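Long-range contacts in polyprenyl synthetase (Nonlabens dokdonensis, PDB 6KD7), which probably acts as a magnesium-dependent prenyltransferase, a geranylgeranyl pyrophosphate synthase that lengthens isoprenoid diphosphate chains: residues A51-G55 against E304-A308; L77-I81 against E92-K96; Y161-K166 against L203-L207. All blocks are in the same frame, centred on the assembly; numbering follows the deposited sequence.

Contact 1 of 3, residues A51-G55 against E304-A308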
ATOM      1  N   ALA A  51     -14.341 -36.246 -35.356  1.00 29.97           N
ATOM      2  CA  ALA A  51     -15.582 -36.276 -36.118  1.00 34.75           C
ATOM      3  C   ALA A  51     -15.273 -36.874 -37.509  1.00 38.82           C
ATOM      4  O   ALA A  51     -15.817 -37.923 -37.802  1.00 33.25           O
ATOM      5  CB  ALA A  51     -16.166 -34.897 -36.179  1.00 32.90           C
ATOM      6  N   GLU A  52     -14.388 -36.268 -38.294  1.00 38.00           N
ATOM      7  CA  GLU A  52     -14.089 -36.709 -39.685  1.00 39.50           C
ATOM      8  C   GLU A  52     -13.648 -38.182 -39.711  1.00 41.76           C
ATOM      9  O   GLU A  52     -14.294 -38.971 -40.403  1.00 48.91           O
ATOM     10  CB  GLU A  52     -13.036 -35.816 -40.308  1.00 34.66           C
ATOM     11  CG  GLU A  52     -13.602 -34.483 -40.692  1.00 38.42           C
ATOM     12  CD  GLU A  52     -12.597 -33.603 -41.422  1.00 41.60           C
ATOM     13  OE1 GLU A  52     -11.366 -33.885 -41.308  1.00 36.33           O
ATOM     14  OE2 GLU A  52     -13.050 -32.639 -42.081  1.00 37.41           O
ATOM     15  N   MET A  53     -12.636 -38.536 -38.939  1.00 36.46           N
ATOM     16  CA  MET A  53     -12.118 -39.906 -38.829  1.00 37.82           C
ATOM     17  C   MET A  53     -13.237 -40.912 -38.601  1.00 39.19           C
ATOM     18  O   MET A  53     -12.990 -42.080 -38.881  1.00 39.00           O
ATOM     19  CB  MET A  53     -11.197 -40.061 -37.628  1.00 43.61           C
ATOM     20  CG  MET A  53      -9.843 -39.436 -37.835  1.00 59.21           C
ATOM     21  SD  MET A  53      -8.820 -39.341 -36.296  1.00 69.88           S
ATOM     22  CE  MET A  53      -9.797 -40.296 -35.129  1.00 39.99           C
ATOM     23  N   TYR A  54     -14.314 -40.559 -37.916  1.00 31.79           N
ATOM     24  CA  TYR A  54     -15.343 -41.554 -37.537  1.00 32.24           C
ATOM     25  C   TYR A  54     -16.566 -41.406 -38.457  1.00 32.20           C
ATOM     26  O   TYR A  54     -17.565 -42.115 -38.289  1.00 37.35           O
ATOM     27  CB  TYR A  54     -15.727 -41.415 -36.065  1.00 30.71           C
ATOM     28  CG  TYR A  54     -14.777 -42.032 -35.078  1.00 29.76           C
ATOM     29  CD1 TYR A  54     -14.527 -43.385 -35.038  1.00 26.65           C
ATOM     30  CD2 TYR A  54     -14.162 -41.242 -34.109  1.00 32.59           C
ATOM     31  CE1 TYR A  54     -13.641 -43.941 -34.117  1.00 29.10           C
ATOM     32  CE2 TYR A  54     -13.314 -41.790 -33.160  1.00 27.72           C
ATOM     33  CZ  TYR A  54     -13.045 -43.134 -33.152  1.00 30.29           C
ATOM     34  OH  TYR A  54     -12.207 -43.616 -32.193  1.00 30.48           O
ATOM     35  N   GLY A  55     -16.516 -40.482 -39.401  1.00 31.04           N
ATOM     36  CA  GLY A  55     -17.492 -40.479 -40.484  1.00 31.85           C
ATOM     37  C   GLY A  55     -18.296 -39.219 -40.541  1.00 43.18           C
ATOM     38  O   GLY A  55     -18.998 -39.075 -41.537  1.00 46.98           O
ATOM     39  N   GLU A 304      -5.167 -48.974 -32.212  1.00 42.28           N
ATOM     40  CA  GLU A 304      -6.378 -49.733 -31.800  1.00 39.52           C
ATOM     41  C   GLU A 304      -7.694 -49.013 -32.096  1.00 36.32           C
ATOM     42  O   GLU A 304      -8.737 -49.593 -31.822  1.00 35.47           O
ATOM     43  CB  GLU A 304      -6.274 -50.095 -30.325  1.00 45.73           C
ATOM     44  CG  GLU A 304      -5.098 -50.999 -30.039  1.00 56.15           C
ATOM     45  CD  GLU A 304      -4.842 -51.215 -28.561  1.00 72.23           C
ATOM     46  OE1 GLU A 304      -5.719 -50.847 -27.755  1.00 77.07           O
ATOM     47  OE2 GLU A 304      -3.768 -51.736 -28.226  1.00 75.96           O
ATOM     48  N   LEU A 305      -7.644 -47.805 -32.632  1.00 34.02           N
ATOM     49  CA  LEU A 305      -8.898 -47.074 -32.919  1.00 38.25           C
ATOM     50  C   LEU A 305      -9.614 -47.709 -34.112  1.00 43.49           C
ATOM     51  O   LEU A 305      -8.946 -48.247 -34.991  1.00 35.91           O
ATOM     52  CB  LEU A 305      -8.547 -45.616 -33.207  1.00 36.27           C
ATOM     53  CG  LEU A 305      -8.048 -44.823 -32.004  1.00 38.35           C
ATOM     54  CD1 LEU A 305      -7.531 -43.473 -32.442  1.00 35.73           C
ATOM     55  CD2 LEU A 305      -9.149 -44.664 -30.976  1.00 38.88           C
ATOM     56  N   SER A 306     -10.940 -47.607 -34.131  1.00 36.71           N
ATOM     57  CA  SER A 306     -11.756 -48.102 -35.259  1.00 34.09           C
ATOM     58  C   SER A 306     -11.842 -46.996 -36.311  1.00 29.16           C
ATOM     59  O   SER A 306     -12.891 -46.393 -36.453  1.00 28.10           O
ATOM     60  CB  SER A 306     -13.105 -48.528 -34.779  1.00 38.77           C
ATOM     61  OG  SER A 306     -13.847 -49.090 -35.834  1.00 40.22           O
ATOM     62  N   ILE A 307     -10.730 -46.734 -36.988  1.00 32.13           N
ATOM     63  CA  ILE A 307     -10.624 -45.693 -38.050  1.00 32.39           C
ATOM     64  C   ILE A 307      -9.801 -46.270 -39.211  1.00 28.01           C
ATOM     65  O   ILE A 307      -9.126 -47.269 -39.005  1.00 25.43           O
ATOM     66  CB  ILE A 307     -10.000 -44.394 -37.504  1.00 36.32           C
ATOM     67  CG1 ILE A 307      -8.571 -44.609 -37.009  1.00 37.39           C
ATOM     68  CG2 ILE A 307     -10.866 -43.762 -36.433  1.00 37.26           C
ATOM     69  CD1 ILE A 307      -7.944 -43.380 -36.430  1.00 40.62           C
ATOM     70  N   ALA A 308      -9.905 -45.664 -40.390  1.00 28.99           N
ATOM     71  CA  ALA A 308      -9.173 -46.116 -41.592  1.00 34.97           C
ATOM     72  C   ALA A 308      -7.665 -45.938 -41.393  1.00 39.95           C
ATOM     73  O   ALA A 308      -7.275 -44.968 -40.762  1.00 41.55           O
ATOM     74  CB  ALA A 308      -9.652 -45.326 -42.776  1.00 32.73           C
TER
HETATM   75  O   HOH W   1     -11.122 -43.135 -40.624  1.00 30.10           O
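A Schellman motif closes helix 42-54 here: Gly55, with positive phi, sends its N back to Glu52 O at 2.9 Å and weakly to Ala51 O at 3.1 Å. Against this capped end lies the loop that joins helix 283-303 to helix 309-322, and the contact is built on Ile307, Tyr54 and Met53. Ile307 points at the helix end and touches both of the others. Its CG2 sits over one face of the Tyr54 ring, 4.0 Å from the centroid and 26° off the normal, a CH-pi contact; its CD1 meets Met53 CE at 3.8 Å. The Tyr54 ring reaches along the loop, so that OH comes 3.5 Å from Leu305 CD2 while CE1 is 3.5 Å from Ser306 O. The hydroxyl finds its polar partner in Glu190, whose OE2 also takes the N of Ser306, tying both segments to helix 188-215. Met53 extends further, onto Ile194 of that helix and Leu315 of helix 309-322. The loop bends in an inverse gamma turn centred on Ser306, which carries the chain on to Ala308, the N-cap of helix 309-322. There one water completes the join between two helix ends, donating to Met53 O at 2.8 Å and accepting from Ala308 N, also at 2.8 Å.

Contact 2 of 3, residues L77-I81 against E92-K96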
ATOM      1  N   LEU A  77      -8.812 -17.256 -18.793  1.00 21.18           N
ATOM      2  CA  LEU A  77      -9.214 -15.936 -18.256  1.00 24.02           C
ATOM      3  C   LEU A  77      -9.161 -15.956 -16.724  1.00 25.68           C
ATOM      4  O   LEU A  77      -8.472 -15.124 -16.168  1.00 23.51           O
ATOM      5  CB  LEU A  77     -10.633 -15.672 -18.762  1.00 25.79           C
ATOM      6  CG  LEU A  77     -10.985 -14.225 -19.075  1.00 29.78           C
ATOM      7  CD1 LEU A  77      -9.805 -13.531 -19.708  1.00 38.66           C
ATOM      8  CD2 LEU A  77     -12.168 -14.154 -20.012  1.00 29.23           C
ATOM      9  N   HIS A  78      -9.748 -16.970 -16.094  1.00 23.42           N
ATOM     10  CA  HIS A  78      -9.759 -17.072 -14.614  1.00 21.99           C
ATOM     11  C   HIS A  78      -8.322 -17.380 -14.164  1.00 21.84           C
ATOM     12  O   HIS A  78      -7.868 -16.859 -13.157  1.00 22.01           O
ATOM     13  CB  HIS A  78     -10.777 -18.096 -14.162  1.00 18.83           C
ATOM     14  CG  HIS A  78     -12.175 -17.611 -14.105  1.00 18.17           C
ATOM     15  ND1 HIS A  78     -12.579 -16.372 -14.594  1.00 19.41           N
ATOM     16  CD2 HIS A  78     -13.268 -18.182 -13.559  1.00 18.02           C
ATOM     17  CE1 HIS A  78     -13.890 -16.201 -14.350  1.00 17.61           C
ATOM     18  NE2 HIS A  78     -14.326 -17.296 -13.703  1.00 19.25           N
ATOM     19  N   ASP A  79      -7.638 -18.246 -14.897  1.00 21.12           N
ATOM     20  CA  ASP A  79      -6.267 -18.643 -14.508  1.00 23.57           C
ATOM     21  C   ASP A  79      -5.326 -17.438 -14.537  1.00 23.95           C
ATOM     22  O   ASP A  79      -4.537 -17.312 -13.628  1.00 22.36           O
ATOM     23  CB  ASP A  79      -5.723 -19.752 -15.393  1.00 32.10           C
ATOM     24  CG  ASP A  79      -4.423 -20.253 -14.813  1.00 46.19           C
ATOM     25  OD1 ASP A  79      -4.478 -20.906 -13.772  1.00 56.82           O
ATOM     26  OD2 ASP A  79      -3.381 -19.916 -15.361  1.00 49.97           O
ATOM     27  N   ASP A  80      -5.435 -16.598 -15.560  1.00 25.61           N
ATOM     28  CA  ASP A  80      -4.596 -15.386 -15.665  1.00 24.31           C
ATOM     29  C   ASP A  80      -4.858 -14.499 -14.430  1.00 24.25           C
ATOM     30  O   ASP A  80      -3.919 -13.909 -13.929  1.00 22.15           O
ATOM     31  CB  ASP A  80      -4.882 -14.628 -16.954  1.00 20.75           C
ATOM     32  CG  ASP A  80      -4.286 -15.207 -18.225  1.00 20.58           C
ATOM     33  OD1 ASP A  80      -3.323 -16.009 -18.141  1.00 21.09           O
ATOM     34  OD2 ASP A  80      -4.809 -14.810 -19.323  1.00 22.23           O
ATOM     35  N   ILE A  81      -6.093 -14.378 -13.970  1.00 21.77           N
ATOM     36  CA  ILE A  81      -6.417 -13.615 -12.738  1.00 23.62           C
ATOM     37  C   ILE A  81      -5.719 -14.318 -11.568  1.00 23.70           C
ATOM     38  O   ILE A  81      -4.929 -13.705 -10.891  1.00 29.08           O
ATOM     39  CB  ILE A  81      -7.920 -13.496 -12.467  1.00 24.12           C
ATOM     40  CG1 ILE A  81      -8.667 -12.738 -13.542  1.00 25.31           C
ATOM     41  CG2 ILE A  81      -8.167 -12.870 -11.104  1.00 27.09           C
ATOM     42  CD1 ILE A  81     -10.173 -12.930 -13.433  1.00 26.00           C
ATOM     43  N   GLU A  92      -2.013  -7.781 -23.407  1.00 23.36           N
ATOM     44  CA  GLU A  92      -2.478  -7.644 -22.007  1.00 26.81           C
ATOM     45  C   GLU A  92      -3.536  -8.714 -21.715  1.00 22.09           C
ATOM     46  O   GLU A  92      -4.399  -8.976 -22.565  1.00 25.55           O
ATOM     47  CB  GLU A  92      -3.034  -6.253 -21.739  1.00 28.27           C
ATOM     48  CG  GLU A  92      -1.915  -5.242 -21.548  1.00 33.45           C
ATOM     49  CD  GLU A  92      -2.320  -3.867 -21.057  1.00 34.60           C
ATOM     50  OE1 GLU A  92      -3.517  -3.535 -21.191  1.00 32.50           O
ATOM     51  OE2 GLU A  92      -1.406  -3.151 -20.515  1.00 35.45           O
ATOM     52  N   THR A  93      -3.483  -9.279 -20.523  1.00 23.82           N
ATOM     53  CA  THR A  93      -4.557 -10.168 -20.027  1.00 24.22           C
ATOM     54  C   THR A  93      -5.837  -9.355 -19.852  1.00 26.36           C
ATOM     55  O   THR A  93      -5.762  -8.132 -19.676  1.00 25.83           O
ATOM     56  CB  THR A  93      -4.068 -10.873 -18.781  1.00 24.94           C
ATOM     57  OG1 THR A  93      -3.639  -9.843 -17.894  1.00 21.91           O
ATOM     58  CG2 THR A  93      -2.965 -11.848 -19.130  1.00 24.59           C
ATOM     59  N   VAL A  94      -6.972 -10.042 -19.843  1.00 24.97           N
ATOM     60  CA  VAL A  94      -8.288  -9.404 -19.721  1.00 23.17           C
ATOM     61  C   VAL A  94      -8.326  -8.586 -18.441  1.00 22.44           C
ATOM     62  O   VAL A  94      -8.836  -7.474 -18.518  1.00 21.28           O
ATOM     63  CB  VAL A  94      -9.413 -10.459 -19.788  1.00 26.36           C
ATOM     64  CG1 VAL A  94     -10.732  -9.881 -19.322  1.00 25.40           C
ATOM     65  CG2 VAL A  94      -9.538 -11.037 -21.204  1.00 26.63           C
ATOM     66  N   HIS A  95      -7.837  -9.103 -17.307  1.00 22.47           N
ATOM     67  CA  HIS A  95      -7.997  -8.369 -16.022  1.00 24.46           C
ATOM     68  C   HIS A  95      -7.087  -7.129 -15.967  1.00 27.00           C
ATOM     69  O   HIS A  95      -7.348  -6.258 -15.131  1.00 27.76           O
ATOM     70  CB  HIS A  95      -7.777  -9.294 -14.853  1.00 24.14           C
ATOM     71  CG  HIS A  95      -6.461  -9.952 -14.843  1.00 24.92           C
ATOM     72  ND1 HIS A  95      -5.434  -9.488 -14.018  1.00 27.15           N
ATOM     73  CD2 HIS A  95      -5.969 -10.963 -15.573  1.00 22.29           C
ATOM     74  CE1 HIS A  95      -4.378 -10.246 -14.194  1.00 27.30           C
ATOM     75  NE2 HIS A  95      -4.689 -11.182 -15.143  1.00 28.71           N
ATOM     76  N   LYS A  96      -6.034  -7.114 -16.781  1.00 26.60           N
ATOM     77  CA  LYS A  96      -5.122  -5.950 -16.895  1.00 25.95           C
ATOM     78  C   LYS A  96      -5.705  -4.908 -17.854  1.00 27.22           C
ATOM     79  O   LYS A  96      -5.677  -3.744 -17.516  1.00 29.23           O
ATOM     80  CB  LYS A  96      -3.746  -6.424 -17.349  1.00 28.57           C
ATOM     81  CG  LYS A  96      -2.926  -7.067 -16.252  1.00 30.25           C
ATOM     82  CD  LYS A  96      -3.094  -6.341 -14.955  1.00 36.85           C
ATOM     83  CE  LYS A  96      -1.843  -6.329 -14.116  1.00 42.38           C
ATOM     84  NZ  LYS A  96      -2.000  -5.413 -12.965  1.00 49.66           N
TER
HETATM   85  O   HOH W   2      -6.822 -13.001 -19.624  1.00 23.32           O
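This is a buried contact of mixed character between the last turn of helix 58-82 and the start of the short helix 94-97, which the chain reaches through the small antiparallel hairpin of strands 87-88 and 91-92. His95 lies at its centre. Its ring is laid against the helix backbone, with Ile81 CA over one face in a CH-pi contact, 4.0 Å from the centroid and 16° off the normal, and Ile81 CG1 is 3.8 Å from His95 CG. One turn earlier Leu77 lies beside Val94, their CA atoms 6.8 Å apart, and helices 25-35 and 100-116 enclose this end. Ile81 also packs on Ile104, both of its own chain and of a neighbouring subunit, so the turn adjoins a subunit interface. Asp80 supplies a water-mediated link. A water donates to Asp80 OD2 at 2.7 Å and accepts from Val94 N at 3.0 Å, so the carboxylate reaches the first turn of the helix, where Thr93 holds the N-cap position and its OG1 bonds to Ala85 O; Thr93 CG2 lies 3.5 Å from Asp80 OD2. The other carboxylate oxygen of Asp80, OD1, forms a salt bridge with Arg88, a residue of the pyrophosphate pocket. The side chain of Asp80 is about 6 Å from a bound magnesium ion, and Asp79 and Asp80 open a DDxxD sequence, the first aspartate-rich motif of the FPP/GGPP synthase family.

Contact 3 of 3, residues Y161-K166 against L203-L207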
ATOM      1  N   TYR A 161       1.830 -35.688  -8.877  1.00 28.58           N
ATOM      2  CA  TYR A 161       2.086 -34.716  -9.963  1.00 30.67           C
ATOM      3  C   TYR A 161       1.395 -35.198 -11.265  1.00 33.09           C
ATOM      4  O   TYR A 161       0.761 -34.365 -11.939  1.00 29.44           O
ATOM      5  CB  TYR A 161       3.588 -34.477 -10.175  1.00 28.83           C
ATOM      6  CG  TYR A 161       3.847 -33.402 -11.201  1.00 29.57           C
ATOM      7  CD1 TYR A 161       3.654 -32.055 -10.878  1.00 27.27           C
ATOM      8  CD2 TYR A 161       4.135 -33.730 -12.528  1.00 29.30           C
ATOM      9  CE1 TYR A 161       3.822 -31.057 -11.834  1.00 26.66           C
ATOM     10  CE2 TYR A 161       4.270 -32.743 -13.501  1.00 30.10           C
ATOM     11  CZ  TYR A 161       4.125 -31.404 -13.149  1.00 28.35           C
ATOM     12  OH  TYR A 161       4.246 -30.457 -14.117  1.00 25.89           O
ATOM     13  N   LEU A 162       1.506 -36.487 -11.636  1.00 33.37           N
ATOM     14  CA  LEU A 162       0.949 -36.953 -12.946  1.00 32.33           C
ATOM     15  C   LEU A 162      -0.577 -36.901 -12.894  1.00 28.38           C
ATOM     16  O   LEU A 162      -1.199 -36.479 -13.870  1.00 30.77           O
ATOM     17  CB  LEU A 162       1.455 -38.359 -13.264  1.00 30.42           C
ATOM     18  CG  LEU A 162       2.960 -38.409 -13.559  1.00 30.45           C
ATOM     19  CD1 LEU A 162       3.451 -39.858 -13.636  1.00 31.41           C
ATOM     20  CD2 LEU A 162       3.286 -37.631 -14.820  1.00 27.79           C
ATOM     21  N   ASN A 163      -1.147 -37.243 -11.750  1.00 27.84           N
ATOM     22  CA  ASN A 163      -2.606 -37.131 -11.516  1.00 29.72           C
ATOM     23  C   ASN A 163      -3.023 -35.659 -11.662  1.00 30.31           C
ATOM     24  O   ASN A 163      -4.055 -35.383 -12.317  1.00 29.19           O
ATOM     25  CB  ASN A 163      -2.982 -37.759 -10.173  1.00 29.82           C
ATOM     26  CG  ASN A 163      -4.473 -37.688  -9.962  1.00 31.52           C
ATOM     27  OD1 ASN A 163      -5.192 -38.267 -10.744  1.00 36.67           O
ATOM     28  ND2 ASN A 163      -4.947 -36.873  -9.032  1.00 33.57           N
ATOM     29  N   MET A 164      -2.231 -34.715 -11.135  1.00 27.90           N
ATOM     30  CA  MET A 164      -2.635 -33.299 -11.188  1.00 26.02           C
ATOM     31  C   MET A 164      -2.624 -32.824 -12.653  1.00 26.27           C
ATOM     32  O   MET A 164      -3.647 -32.226 -13.113  1.00 25.80           O
ATOM     33  CB  MET A 164      -1.731 -32.457 -10.289  1.00 27.20           C
ATOM     34  CG  MET A 164      -2.023 -30.959 -10.359  1.00 26.61           C
ATOM     35  SD  MET A 164      -1.257 -30.104 -11.749  1.00 25.76           S
ATOM     36  CE  MET A 164       0.476 -30.176 -11.285  1.00 25.40           C
ATOM     37  N   ILE A 165      -1.526 -33.039 -13.379  1.00 25.36           N
ATOM     38  CA  ILE A 165      -1.460 -32.565 -14.786  1.00 27.97           C
ATOM     39  C   ILE A 165      -2.464 -33.322 -15.667  1.00 26.87           C
ATOM     40  O   ILE A 165      -2.992 -32.723 -16.651  1.00 25.64           O
ATOM     41  CB  ILE A 165      -0.044 -32.592 -15.373  1.00 29.35           C
ATOM     42  CG1 ILE A 165       0.560 -33.988 -15.404  1.00 27.34           C
ATOM     43  CG2 ILE A 165       0.826 -31.567 -14.658  1.00 30.48           C
ATOM     44  CD1 ILE A 165       1.769 -34.062 -16.323  1.00 31.00           C
ATOM     45  N   LYS A 166      -2.839 -34.534 -15.289  1.00 27.18           N
ATOM     46  CA  LYS A 166      -3.877 -35.249 -16.062  1.00 28.58           C
ATOM     47  C   LYS A 166      -5.167 -34.455 -15.966  1.00 25.78           C
ATOM     48  O   LYS A 166      -5.759 -34.121 -17.041  1.00 27.81           O
ATOM     49  CB  LYS A 166      -4.065 -36.676 -15.552  1.00 30.84           C
ATOM     50  CG  LYS A 166      -5.159 -37.435 -16.297  1.00 36.93           C
ATOM     51  CD  LYS A 166      -5.346 -38.840 -15.794  1.00 40.01           C
ATOM     52  CE  LYS A 166      -6.765 -39.153 -15.423  1.00 49.73           C
ATOM     53  NZ  LYS A 166      -6.769 -40.328 -14.525  1.00 62.26           N
ATOM     54  N   LEU A 203      -0.771 -35.802 -21.615  1.00 25.94           N
ATOM     55  CA  LEU A 203       0.310 -35.995 -20.635  1.00 29.51           C
ATOM     56  C   LEU A 203       1.678 -35.796 -21.305  1.00 31.99           C
ATOM     57  O   LEU A 203       2.528 -35.104 -20.739  1.00 31.47           O
ATOM     58  CB  LEU A 203       0.150 -37.368 -19.992  1.00 29.55           C
ATOM     59  CG  LEU A 203      -0.965 -37.493 -18.954  1.00 31.67           C
ATOM     60  CD1 LEU A 203      -1.144 -38.960 -18.540  1.00 30.72           C
ATOM     61  CD2 LEU A 203      -0.685 -36.639 -17.714  1.00 32.26           C
ATOM     62  N   ALA A 204       1.904 -36.359 -22.484  1.00 32.08           N
ATOM     63  CA  ALA A 204       3.148 -36.135 -23.234  1.00 30.03           C
ATOM     64  C   ALA A 204       3.300 -34.638 -23.479  1.00 28.81           C
ATOM     65  O   ALA A 204       4.407 -34.103 -23.367  1.00 28.93           O
ATOM     66  CB  ALA A 204       3.143 -36.918 -24.540  1.00 33.75           C
ATOM     67  N   PHE A 205       2.248 -33.999 -23.937  1.00 26.29           N
ATOM     68  CA  PHE A 205       2.302 -32.565 -24.309  1.00 30.89           C
ATOM     69  C   PHE A 205       2.721 -31.712 -23.062  1.00 32.18           C
ATOM     70  O   PHE A 205       3.546 -30.789 -23.152  1.00 29.50           O
ATOM     71  CB  PHE A 205       0.942 -32.189 -24.896  1.00 29.46           C
ATOM     72  CG  PHE A 205       0.844 -30.808 -25.475  1.00 36.18           C
ATOM     73  CD1 PHE A 205       1.733 -30.394 -26.470  1.00 40.70           C
ATOM     74  CD2 PHE A 205      -0.152 -29.931 -25.053  1.00 37.96           C
ATOM     75  CE1 PHE A 205       1.650 -29.120 -27.021  1.00 39.30           C
ATOM     76  CE2 PHE A 205      -0.246 -28.663 -25.628  1.00 41.67           C
ATOM     77  CZ  PHE A 205       0.675 -28.244 -26.573  1.00 40.67           C
ATOM     78  N   GLN A 206       2.144 -31.993 -21.904  1.00 28.80           N
ATOM     79  CA  GLN A 206       2.368 -31.205 -20.677  1.00 29.48           C
ATOM     80  C   GLN A 206       3.773 -31.509 -20.157  1.00 29.61           C
ATOM     81  O   GLN A 206       4.448 -30.557 -19.738  1.00 27.55           O
ATOM     82  CB  GLN A 206       1.324 -31.522 -19.625  1.00 27.11           C
ATOM     83  CG  GLN A 206       1.552 -30.770 -18.335  1.00 30.78           C
ATOM     84  CD  GLN A 206       1.663 -29.277 -18.510  1.00 30.27           C
ATOM     85  OE1 GLN A 206       2.547 -28.656 -17.930  1.00 32.31           O
ATOM     86  NE2 GLN A 206       0.768 -28.700 -19.287  1.00 28.20           N
ATOM     87  N   LEU A 207       4.198 -32.768 -20.176  1.00 28.23           N
ATOM     88  CA  LEU A 207       5.589 -33.115 -19.795  1.00 29.51           C
ATOM     89  C   LEU A 207       6.571 -32.387 -20.709  1.00 31.38           C
ATOM     90  O   LEU A 207       7.623 -31.914 -20.190  1.00 31.08           O
ATOM     91  CB  LEU A 207       5.794 -34.619 -19.739  1.00 29.64           C
ATOM     92  CG  LEU A 207       5.028 -35.269 -18.591  1.00 32.78           C
ATOM     93  CD1 LEU A 207       5.173 -36.768 -18.639  1.00 39.26           C
ATOM     94  CD2 LEU A 207       5.510 -34.761 -17.242  1.00 36.23           C
TER
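Two long helices, 158-183 and 188-215, cross steeply here: the axes of the two segments make an angle of 107° and approach to 10.3 Å. Apolar packing does nearly all the work. Leu203 CD2 settles against one turn of the other helix, 3.7 Å from Ile165 CG1 and 3.9 Å from both Leu162 O and Lys166 CA. Ile165 points at the facing helix, its CD1 3.9 Å from Leu207 CD2 and its CB 3.8 Å from Gln206 CG, while Leu162 CD2 meets Leu207 CD1 at 4.3 Å. The aromatic contact is looser: Leu207 CD2 lies at the edge of the Tyr161 ring, 4.4 Å from CE2. The polar end of Tyr161 finds its partner outside the segments, OH bonding to Asp210 OD2. That residue belongs to the DDxxD sequence that begins two residues after Leu207, and Phe205 touches the bound pyrophosphate, so the crossing lies beside the second aspartate-rich motif in the predominantly helical prenyltransferase fold.

Contacts 2 and 3 lie within the loop that contact 1 closes, one after the other. Contact 1 lies on the far side of the chain's centre from contact 2, their centres 37 Å apart; contact 3 is 26 Å from contact 1 and 23 Å from contact 2, centre to centre, and none touches another. Helix 188-215 connects two of them: Glu190 and Ile194 border contact 1, and its 203-207 turn is one side of contact 3. Helix 283-303 packs on contact 3 before leading into the loop of contact 1. Contacts 2 and 3 flank the magnesium and pyrophosphate site with the two aspartate-rich motifs, while, at the periphery, contact 1 joins helix 42-54 to a late loop.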